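Local coordinates for ankyrin-repeat protein (Cryptosporidium parvum, PDB 2W4S) that probably binds RNA through an all-helical domain of the kind found in the snRNA and snoRNA transport factor PHAX, at residues N12-G17 with Q40-A45; K23-R28 with G67-L72; A27-T32 with Q36-L41. All blocks are in the same frame, centred on the assembly; numbering follows the deposited sequence.

Contact 1: N12-G17 with Q40-A45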
loop_
_atom_site.group_PDB
_atom_site.type_symbol
_atom_site.label_atom_id
_atom_site.label_comp_id
_atom_site.label_asym_id
_atom_site.label_seq_id
_atom_site.Cartn_x
_atom_site.Cartn_y
_atom_site.Cartn_z
ATOM N N ASN C 12 5.904 -5.243 -4.694
ATOM C CA ASN C 12 4.656 -5.391 -5.440
ATOM C C ASN C 12 3.555 -4.473 -4.961
ATOM O O ASN C 12 2.851 -3.895 -5.777
ATOM C CB ASN C 12 4.144 -6.843 -5.427
ATOM C CG ASN C 12 5.071 -7.789 -6.144
ATOM O OD1 ASN C 12 5.992 -7.365 -6.837
ATOM N ND2 ASN C 12 4.850 -9.076 -5.971
ATOM N N THR C 13 3.377 -4.350 -3.650
ATOM C CA THR C 13 2.412 -3.392 -3.141
ATOM C C THR C 13 2.671 -1.992 -3.710
ATOM O O THR C 13 1.743 -1.355 -4.225
ATOM C CB THR C 13 2.454 -3.334 -1.630
ATOM O OG1 THR C 13 2.023 -4.593 -1.110
ATOM C CG2 THR C 13 1.554 -2.206 -1.085
ATOM N N ILE C 14 3.913 -1.510 -3.604
ATOM C CA ILE C 14 4.232 -0.167 -4.074
ATOM C C ILE C 14 4.054 -0.118 -5.600
ATOM O O ILE C 14 3.463 0.828 -6.143
ATOM C CB ILE C 14 5.679 0.253 -3.664
ATOM C CG1 ILE C 14 5.836 0.185 -2.124
ATOM C CG2 ILE C 14 6.033 1.614 -4.209
ATOM C CD1 ILE C 14 7.165 0.637 -1.608
ATOM N N VAL C 15 4.550 -1.154 -6.285
ATOM C CA VAL C 15 4.452 -1.212 -7.743
ATOM C C VAL C 15 2.997 -1.123 -8.212
ATOM O O VAL C 15 2.684 -0.311 -9.090
ATOM C CB VAL C 15 5.172 -2.463 -8.336
ATOM C CG1 VAL C 15 4.749 -2.715 -9.770
ATOM C CG2 VAL C 15 6.693 -2.292 -8.264
ATOM N N THR C 16 2.113 -1.933 -7.616
ATOM C CA THR C 16 0.691 -1.895 -7.926
ATOM C C THR C 16 0.053 -0.569 -7.508
ATOM O O THR C 16 -0.756 -0.009 -8.227
ATOM C CB THR C 16 -0.052 -3.055 -7.243
ATOM O OG1 THR C 16 0.411 -4.306 -7.767
ATOM C CG2 THR C 16 -1.580 -2.942 -7.448
ATOM N N GLY C 17 0.418 -0.072 -6.342
ATOM C CA GLY C 17 -0.134 1.166 -5.846
ATOM C C GLY C 17 0.201 2.390 -6.672
ATOM O O GLY C 17 -0.626 3.290 -6.783
ATOM N N GLN C 40 6.625 4.034 3.882
ATOM C CA GLN C 40 6.348 5.408 4.365
ATOM C C GLN C 40 6.260 6.415 3.233
ATOM O O GLN C 40 5.438 7.329 3.290
ATOM C CB GLN C 40 7.398 5.896 5.367
ATOM C CG GLN C 40 7.224 5.373 6.784
ATOM C CD GLN C 40 8.323 5.858 7.755
ATOM O OE1 GLN C 40 8.774 5.112 8.646
ATOM N NE2 GLN C 40 8.757 7.111 7.580
ATOM N N LEU C 41 7.106 6.251 2.217
ATOM C CA LEU C 41 7.063 7.112 1.026
ATOM C C LEU C 41 5.762 6.882 0.201
ATOM O O LEU C 41 5.155 7.829 -0.317
ATOM C CB LEU C 41 8.303 6.836 0.177
ATOM C CG LEU C 41 8.992 7.870 -0.700
ATOM C CD1 LEU C 41 9.325 9.171 0.060
ATOM C CD2 LEU C 41 10.252 7.225 -1.204
ATOM N N TYR C 42 5.365 5.612 0.083
ATOM C CA TYR C 42 4.171 5.213 -0.669
ATOM C C TYR C 42 2.949 5.785 0.030
ATOM O O TYR C 42 2.096 6.424 -0.591
ATOM C CB TYR C 42 4.109 3.686 -0.789
ATOM C CG TYR C 42 2.794 3.157 -1.292
ATOM C CD1 TYR C 42 2.258 3.623 -2.475
ATOM C CD2 TYR C 42 2.091 2.186 -0.587
ATOM C CE1 TYR C 42 1.058 3.167 -2.938
ATOM C CE2 TYR C 42 0.856 1.697 -1.054
ATOM C CZ TYR C 42 0.357 2.198 -2.230
ATOM O OH TYR C 42 -0.821 1.756 -2.744
ATOM N N GLU C 43 2.926 5.604 1.348
ATOM C CA GLU C 43 1.890 6.172 2.195
ATOM C C GLU C 43 1.779 7.679 2.072
ATOM O O GLU C 43 0.653 8.210 1.947
ATOM C CB GLU C 43 2.124 5.830 3.656
ATOM C CG GLU C 43 1.030 6.413 4.498
ATOM C CD GLU C 43 1.339 6.419 5.966
ATOM O OE1 GLU C 43 2.534 6.291 6.353
ATOM O OE2 GLU C 43 0.357 6.556 6.736
ATOM N N ASN C 44 2.931 8.362 2.123
ATOM C CA ASN C 44 2.977 9.818 2.045
ATOM C C ASN C 44 2.476 10.323 0.723
ATOM O O ASN C 44 1.781 11.326 0.684
ATOM C CB ASN C 44 4.378 10.348 2.331
ATOM C CG ASN C 44 4.742 10.261 3.806
ATOM O OD1 ASN C 44 3.882 10.420 4.677
ATOM N ND2 ASN C 44 6.011 9.967 4.100
ATOM N N ALA C 45 2.815 9.608 -0.351
ATOM C CA ALA C 45 2.316 9.886 -1.708
ATOM C C ALA C 45 0.816 9.740 -1.739
ATOM O O ALA C 45 0.127 10.543 -2.376
ATOM C CB ALA C 45 2.941 8.950 -2.733
HETATM O O HOH W 1 -2.162 3.437 -4.236
#
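Tyr42 packs across Thr13, Ile14 and Gly17 in a buried helix-helix contact that joins helix 6-18 to helix 24-50 in the all-helical RNA-binding domain of PHAX type. The two segments run in nearly the same direction, their axes 23° apart and 10.6 Å from each other at closest approach, with Ile14 and Tyr42 nearest each other along the backbones. At that separation the tyrosine side chain does most of the bridging. Its CG lies anti to the backbone N (chi1 168°), which carries the ring over toward helix 6-18.

Three levels of the side chain find three partners. Near its root, Tyr42 CB touches Ile14 CG1 at 4.1 Å, the two side chains running past each other in opposite directions. Further out, Tyr42 CE2 rests against the methyl group Thr13 CG2 at 4.0 Å, and here the side chains cross at about a right angle. The hydroxyl of Thr13 is turned to its own helix, where OG1 bonds to Ile9 O. On the CE1 side the ring comes up to bare backbone: Gly17 CA is 3.7 Å from Tyr42 CE1 and 3.2 Å from Tyr42 OH. Having no side chain, Gly17 leaves to the hydroxyl the place a CB would take.

The far end of the tyrosine lies at a subunit interface. Its OH is hydrogen-bonded to the OH of Tyr42 of the second subunit, and Thr16 OG1 and Glu43 OE2 bond reciprocally to Glu43 and Thr16 of that subunit, so residues of these same two helices also meet the second subunit of the assembly. Within the chain, a water links the tyrosine hydroxyl to helix 6-18: it donates to Gly17 O at 3.0 Å and is hydrogen-bonded to Tyr42 OH at 2.6 Å.

Contact 2: K23-R28 with G67-L72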
loop_
_atom_site.group_PDB
_atom_site.type_symbol
_atom_site.label_atom_id
_atom_site.label_comp_id
_atom_site.label_asym_id
_atom_site.label_seq_id
_atom_site.Cartn_x
_atom_site.Cartn_y
_atom_site.Cartn_z
ATOM N N LYS C 23 9.140 -2.565 -12.120
ATOM C CA LYS C 23 9.694 -3.057 -10.872
ATOM C C LYS C 23 11.138 -2.756 -10.497
ATOM O O LYS C 23 11.401 -2.510 -9.319
ATOM C CB LYS C 23 9.024 -4.276 -10.200
ATOM C CG LYS C 23 9.054 -5.656 -10.804
ATOM C CD LYS C 23 8.523 -6.598 -9.688
ATOM C CE LYS C 23 8.376 -8.045 -10.108
ATOM N NZ LYS C 23 7.071 -8.250 -10.790
ATOM N N GLU C 24 12.042 -2.649 -11.472
ATOM C CA GLU C 24 13.433 -2.309 -11.129
ATOM C C GLU C 24 13.625 -0.937 -10.499
ATOM O O GLU C 24 14.369 -0.822 -9.525
ATOM C CB GLU C 24 14.434 -2.595 -12.250
ATOM C CG GLU C 24 15.364 -3.792 -11.906
ATOM C CD GLU C 24 16.544 -3.432 -10.942
ATOM O OE1 GLU C 24 16.564 -3.892 -9.771
ATOM O OE2 GLU C 24 17.479 -2.704 -11.364
ATOM N N PHE C 25 12.927 0.088 -10.984
ATOM C CA PHE C 25 13.029 1.394 -10.323
ATOM C C PHE C 25 12.580 1.347 -8.858
ATOM O O PHE C 25 13.203 1.952 -7.989
ATOM C CB PHE C 25 12.320 2.524 -11.103
ATOM C CG PHE C 25 12.083 3.765 -10.271
ATOM C CD1 PHE C 25 13.104 4.673 -10.012
ATOM C CD2 PHE C 25 10.827 4.017 -9.734
ATOM C CE1 PHE C 25 12.854 5.810 -9.226
ATOM C CE2 PHE C 25 10.582 5.135 -8.963
ATOM C CZ PHE C 25 11.590 6.027 -8.705
ATOM N N ILE C 26 11.516 0.619 -8.568
ATOM C CA ILE C 26 11.093 0.500 -7.182
ATOM C C ILE C 26 12.011 -0.464 -6.411
ATOM O O ILE C 26 12.337 -0.209 -5.254
ATOM C CB ILE C 26 9.576 0.144 -7.082
ATOM C CG1 ILE C 26 8.741 1.253 -7.730
ATOM C CG2 ILE C 26 9.148 -0.123 -5.653
ATOM C CD1 ILE C 26 8.702 2.571 -6.963
ATOM N N ALA C 27 12.440 -1.554 -7.049
ATOM C CA ALA C 27 13.490 -2.420 -6.473
ATOM C C ALA C 27 14.745 -1.633 -6.013
ATOM O O ALA C 27 15.293 -1.881 -4.939
ATOM C CB ALA C 27 13.880 -3.509 -7.458
ATOM N N ARG C 28 15.188 -0.677 -6.822
ATOM C CA ARG C 28 16.338 0.137 -6.445
ATOM C C ARG C 28 16.053 1.047 -5.239
ATOM O O ARG C 28 16.916 1.216 -4.384
ATOM C CB ARG C 28 16.942 0.858 -7.665
ATOM C CG ARG C 28 17.572 -0.149 -8.681
ATOM C CD ARG C 28 18.238 0.471 -9.912
ATOM N NE ARG C 28 17.396 1.457 -10.587
ATOM C CZ ARG C 28 16.655 1.239 -11.677
ATOM N NH1 ARG C 28 16.622 0.052 -12.261
ATOM N NH2 ARG C 28 15.917 2.225 -12.183
ATOM N N GLY C 67 4.369 10.311 -10.134
ATOM C CA GLY C 67 5.102 11.563 -10.105
ATOM C C GLY C 67 5.255 12.128 -8.705
ATOM O O GLY C 67 6.311 12.699 -8.376
ATOM N N VAL C 68 4.212 11.965 -7.878
ATOM C CA VAL C 68 4.243 12.441 -6.492
ATOM C C VAL C 68 5.362 11.726 -5.724
ATOM O O VAL C 68 6.191 12.366 -5.070
ATOM C CB VAL C 68 2.874 12.271 -5.768
ATOM C CG1 VAL C 68 3.022 12.523 -4.259
ATOM C CG2 VAL C 68 1.805 13.224 -6.353
ATOM N N PHE C 69 5.387 10.401 -5.835
ATOM C CA PHE C 69 6.387 9.535 -5.200
ATOM C C PHE C 69 7.810 9.937 -5.618
ATOM O O PHE C 69 8.726 9.941 -4.793
ATOM C CB PHE C 69 6.054 8.080 -5.580
ATOM C CG PHE C 69 6.920 7.035 -4.923
ATOM C CD1 PHE C 69 6.547 6.471 -3.700
ATOM C CD2 PHE C 69 8.085 6.576 -5.548
ATOM C CE1 PHE C 69 7.329 5.480 -3.105
ATOM C CE2 PHE C 69 8.887 5.588 -4.952
ATOM C CZ PHE C 69 8.501 5.032 -3.729
ATOM N N CYS C 70 7.997 10.320 -6.878
ATOM C CA CYS C 70 9.314 10.779 -7.339
ATOM C C CYS C 70 9.729 12.141 -6.778
ATOM O O CYS C 70 10.893 12.366 -6.474
ATOM C CB CYS C 70 9.406 10.801 -8.869
ATOM S SG CYS C 70 9.286 9.155 -9.569
ATOM N N TYR C 71 8.773 13.050 -6.676
ATOM C CA TYR C 71 8.984 14.335 -6.011
ATOM C C TYR C 71 9.329 14.128 -4.524
ATOM O O TYR C 71 10.184 14.788 -3.988
ATOM C CB TYR C 71 7.707 15.194 -6.167
ATOM C CG TYR C 71 7.538 16.224 -5.094
ATOM C CD1 TYR C 71 8.258 17.400 -5.139
ATOM C CD2 TYR C 71 6.689 16.010 -4.022
ATOM C CE1 TYR C 71 8.154 18.350 -4.147
ATOM C CE2 TYR C 71 6.562 16.959 -3.032
ATOM C CZ TYR C 71 7.309 18.133 -3.104
ATOM O OH TYR C 71 7.222 19.108 -2.137
ATOM N N LEU C 72 8.644 13.204 -3.862
ATOM C CA LEU C 72 8.898 12.894 -2.454
ATOM C C LEU C 72 10.263 12.249 -2.209
ATOM O O LEU C 72 10.897 12.477 -1.189
ATOM C CB LEU C 72 7.814 11.961 -1.973
ATOM C CG LEU C 72 6.770 12.482 -0.995
ATOM C CD1 LEU C 72 6.710 14.001 -0.954
ATOM C CD2 LEU C 72 5.396 11.817 -1.245
#
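Phe25, Phe69 and Ile26 bury the most surface in this apolar contact, which brings the first turn of helix 24-50 against helix 65-78 in the helical RNA-binding domain of PHAX type. The axes of the two short segments stay 13.2 Å apart and are inclined by 30°. That is too wide for backbones to meet, and long side chains reach in from both helices.

Phe69 is the central piece on its side. A first torsion of -175° turns its ring away from its own backbone N and sends it toward helix 24-50, where it meets two neighbours. Ile26 CD1 lies 3.6 Å from Phe69 CE2 and also touches CZ; the isoleucine's CA-CB bond does not aim at the other helix, but the bend at chi2 (-71°) brings the terminal methyl within touch of the ring. Phe25 CE2 arrives at the edge of the Phe69 ring, near its plane, in a looser approach of 4.4 Å to CE2.

Other helices surround these side chains. Ile26 also packs on Leu11 and Ile14 of helix 6-18, Phe69 on Leu41 and Leu18, and Phe25 on Ile90 of helix 84-91. Beyond Phe25, Glu24 O and Phe25 CA lie against one face of the Arg28 guanidinium, toward its rim. Arg28 NH1 makes a salt bridge to Glu24 OE2 at 3.0 Å; that oxygen lies near the guanidinium plane but is met from above its own carboxylate plane.

Phe25 has a second partner on helix 65-78, a sulfur-aromatic contact at the less buried margin: Cys70 SG approaches the ring obliquely and comes nearest at CZ, 4.0 Å away.

Contact 3: A27-T32 with Q36-L41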
loop_
_atom_site.group_PDB
_atom_site.type_symbol
_atom_site.label_atom_id
_atom_site.label_comp_id
_atom_site.label_asym_id
_atom_site.label_seq_id
_atom_site.Cartn_x
_atom_site.Cartn_y
_atom_site.Cartn_z
ATOM N N ALA C 27 12.440 -1.554 -7.049
ATOM C CA ALA C 27 13.490 -2.420 -6.473
ATOM C C ALA C 27 14.745 -1.633 -6.013
ATOM O O ALA C 27 15.293 -1.881 -4.939
ATOM C CB ALA C 27 13.880 -3.509 -7.458
ATOM N N ARG C 28 15.188 -0.677 -6.822
ATOM C CA ARG C 28 16.338 0.137 -6.445
ATOM C C ARG C 28 16.053 1.047 -5.239
ATOM O O ARG C 28 16.916 1.216 -4.384
ATOM C CB ARG C 28 16.942 0.858 -7.665
ATOM C CG ARG C 28 17.572 -0.149 -8.681
ATOM C CD ARG C 28 18.238 0.471 -9.912
ATOM N NE ARG C 28 17.396 1.457 -10.587
ATOM C CZ ARG C 28 16.655 1.239 -11.677
ATOM N NH1 ARG C 28 16.622 0.052 -12.261
ATOM N NH2 ARG C 28 15.917 2.225 -12.183
ATOM N N VAL C 29 14.840 1.581 -5.122
ATOM C CA VAL C 29 14.490 2.366 -3.921
ATOM C C VAL C 29 14.526 1.519 -2.647
ATOM O O VAL C 29 15.116 1.927 -1.640
ATOM C CB VAL C 29 13.112 3.034 -4.042
ATOM C CG1 VAL C 29 12.750 3.777 -2.747
ATOM C CG2 VAL C 29 13.074 3.981 -5.236
ATOM N N ILE C 30 13.897 0.346 -2.700
ATOM C CA ILE C 30 13.896 -0.616 -1.583
ATOM C C ILE C 30 15.314 -1.049 -1.200
ATOM O O ILE C 30 15.654 -1.066 -0.009
ATOM C CB ILE C 30 13.005 -1.833 -1.886
ATOM C CG1 ILE C 30 11.528 -1.420 -1.810
ATOM C CG2 ILE C 30 13.294 -2.986 -0.933
ATOM C CD1 ILE C 30 10.581 -2.380 -2.486
ATOM N N LYS C 31 16.135 -1.368 -2.207
ATOM C CA LYS C 31 17.532 -1.742 -1.988
ATOM C C LYS C 31 18.299 -0.625 -1.285
ATOM O O LYS C 31 19.158 -0.894 -0.436
ATOM C CB LYS C 31 18.228 -2.109 -3.307
ATOM C CG LYS C 31 18.061 -3.573 -3.717
ATOM C CD LYS C 31 18.594 -3.860 -5.139
ATOM C CE LYS C 31 17.763 -4.990 -5.813
ATOM N NZ LYS C 31 17.813 -4.939 -7.317
ATOM N N THR C 32 17.977 0.619 -1.622
ATOM C CA THR C 32 18.638 1.783 -1.032
ATOM C C THR C 32 18.114 2.248 0.348
ATOM O O THR C 32 18.910 2.407 1.291
ATOM C CB THR C 32 18.611 2.956 -2.000
ATOM O OG1 THR C 32 19.160 2.533 -3.254
ATOM C CG2 THR C 32 19.425 4.122 -1.445
ATOM N N GLN C 36 10.888 -0.616 4.897
ATOM C CA GLN C 36 10.298 0.270 5.875
ATOM C C GLN C 36 10.163 1.713 5.371
ATOM O O GLN C 36 9.062 2.238 5.352
ATOM C CB GLN C 36 11.087 0.195 7.177
ATOM C CG GLN C 36 10.316 0.578 8.418
ATOM C CD GLN C 36 10.933 -0.017 9.674
ATOM O OE1 GLN C 36 10.830 -1.222 9.925
ATOM N NE2 GLN C 36 11.576 0.828 10.470
ATOM N N ARG C 37 11.244 2.363 4.943
ATOM C CA ARG C 37 11.145 3.776 4.507
ATOM C C ARG C 37 10.409 3.918 3.164
ATOM O O ARG C 37 9.704 4.905 2.938
ATOM C CB ARG C 37 12.531 4.478 4.493
ATOM C CG ARG C 37 13.192 4.606 5.895
ATOM C CD ARG C 37 14.667 5.013 5.813
ATOM N NE ARG C 37 14.907 6.443 6.069
ATOM C CZ ARG C 37 15.528 6.920 7.157
ATOM N NH1 ARG C 37 15.988 6.085 8.097
ATOM N NH2 ARG C 37 15.701 8.233 7.313
ATOM N N SER C 38 10.574 2.921 2.293
ATOM C CA SER C 38 9.816 2.799 1.047
ATOM C C SER C 38 8.283 2.846 1.253
ATOM O O SER C 38 7.581 3.592 0.560
ATOM C CB SER C 38 10.190 1.505 0.357
ATOM O OG SER C 38 11.496 1.596 -0.154
ATOM N N LEU C 39 7.778 2.073 2.216
ATOM C CA LEU C 39 6.347 2.063 2.500
ATOM C C LEU C 39 5.851 3.408 3.001
ATOM O O LEU C 39 4.787 3.869 2.575
ATOM C CB LEU C 39 5.958 0.945 3.479
ATOM C CG LEU C 39 5.338 -0.355 2.953
ATOM C CD1 LEU C 39 4.895 -1.230 4.123
ATOM C CD2 LEU C 39 4.153 -0.105 2.020
ATOM N N GLN C 40 6.625 4.034 3.882
ATOM C CA GLN C 40 6.348 5.408 4.365
ATOM C C GLN C 40 6.260 6.415 3.233
ATOM O O GLN C 40 5.438 7.329 3.290
ATOM C CB GLN C 40 7.398 5.896 5.367
ATOM C CG GLN C 40 7.224 5.373 6.784
ATOM C CD GLN C 40 8.323 5.858 7.755
ATOM O OE1 GLN C 40 8.774 5.112 8.646
ATOM N NE2 GLN C 40 8.757 7.111 7.580
ATOM N N LEU C 41 7.106 6.251 2.217
ATOM C CA LEU C 41 7.063 7.112 1.026
ATOM C C LEU C 41 5.762 6.882 0.201
ATOM O O LEU C 41 5.155 7.829 -0.317
ATOM C CB LEU C 41 8.303 6.836 0.177
ATOM C CG LEU C 41 8.992 7.870 -0.700
ATOM C CD1 LEU C 41 9.325 9.171 0.060
ATOM C CD2 LEU C 41 10.252 7.225 -1.204
#
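Arg28 O, in the helical turn whose Val29 and Ile30 meet Ser38 across this contact, is gripped by two donors of one residue: Thr32 N at 3.0 Å and Thr32 OG1 at 2.8 Å, which reach it from opposite faces of the carbonyl plane. The threonine hydroxyl thus doubles the ordinary helical bond.

The two segments belong to the same helical stretch, 24-50, which changes course sharply between them, so that its two parts pack together at a corner within the PHAX-type RNA-binding domain. Ile30 and Ser38 come closest, their CA atoms only 5.9 Å apart. Ser38 presents its small hydroxyl to the other side: OG lies 3.4 Å from Ile30 CG1 and 3.6 Å from Val29 CG1. With OG beside the backbone N and anti to the carbonyl carbon (chi1 -71°), it bonds back to Gly34 O.

Val29 continues onto Leu73 of helix 65-78, and Ile30 onto Leu11 of helix 6-18, so this part of the helix packs against both of these helices. No hydrogen bond joins the two segments; because the buried serine hydroxyl is satisfied within its own turn, it can serve here as a small packing group among aliphatic carbons.

All three contacts draw on helix 24-50. Contact 1 sets it against helix 6-18, contact 2 sets its beginning against helix 65-78, and contact 3 folds it upon itself. Contacts 1 and 3 are buried, whereas contact 2 is partly open along its phenylalanine-cysteine margin. Apolar packing carries contacts 1 and 2, accompanied by a water and intersubunit hydrogen bonds in the first and charged pairs beside the second; in contact 3 a self-satisfied serine hydroxyl sits against aliphatic carbons. Contacts 1 and 3 both touch the second subunit; contact 2 does not. Ile14 CD1 packs on Ser38 O, joining contacts 1 and 3, and the salt bridge from Glu24 to Lys31 spans contacts 2 and 3.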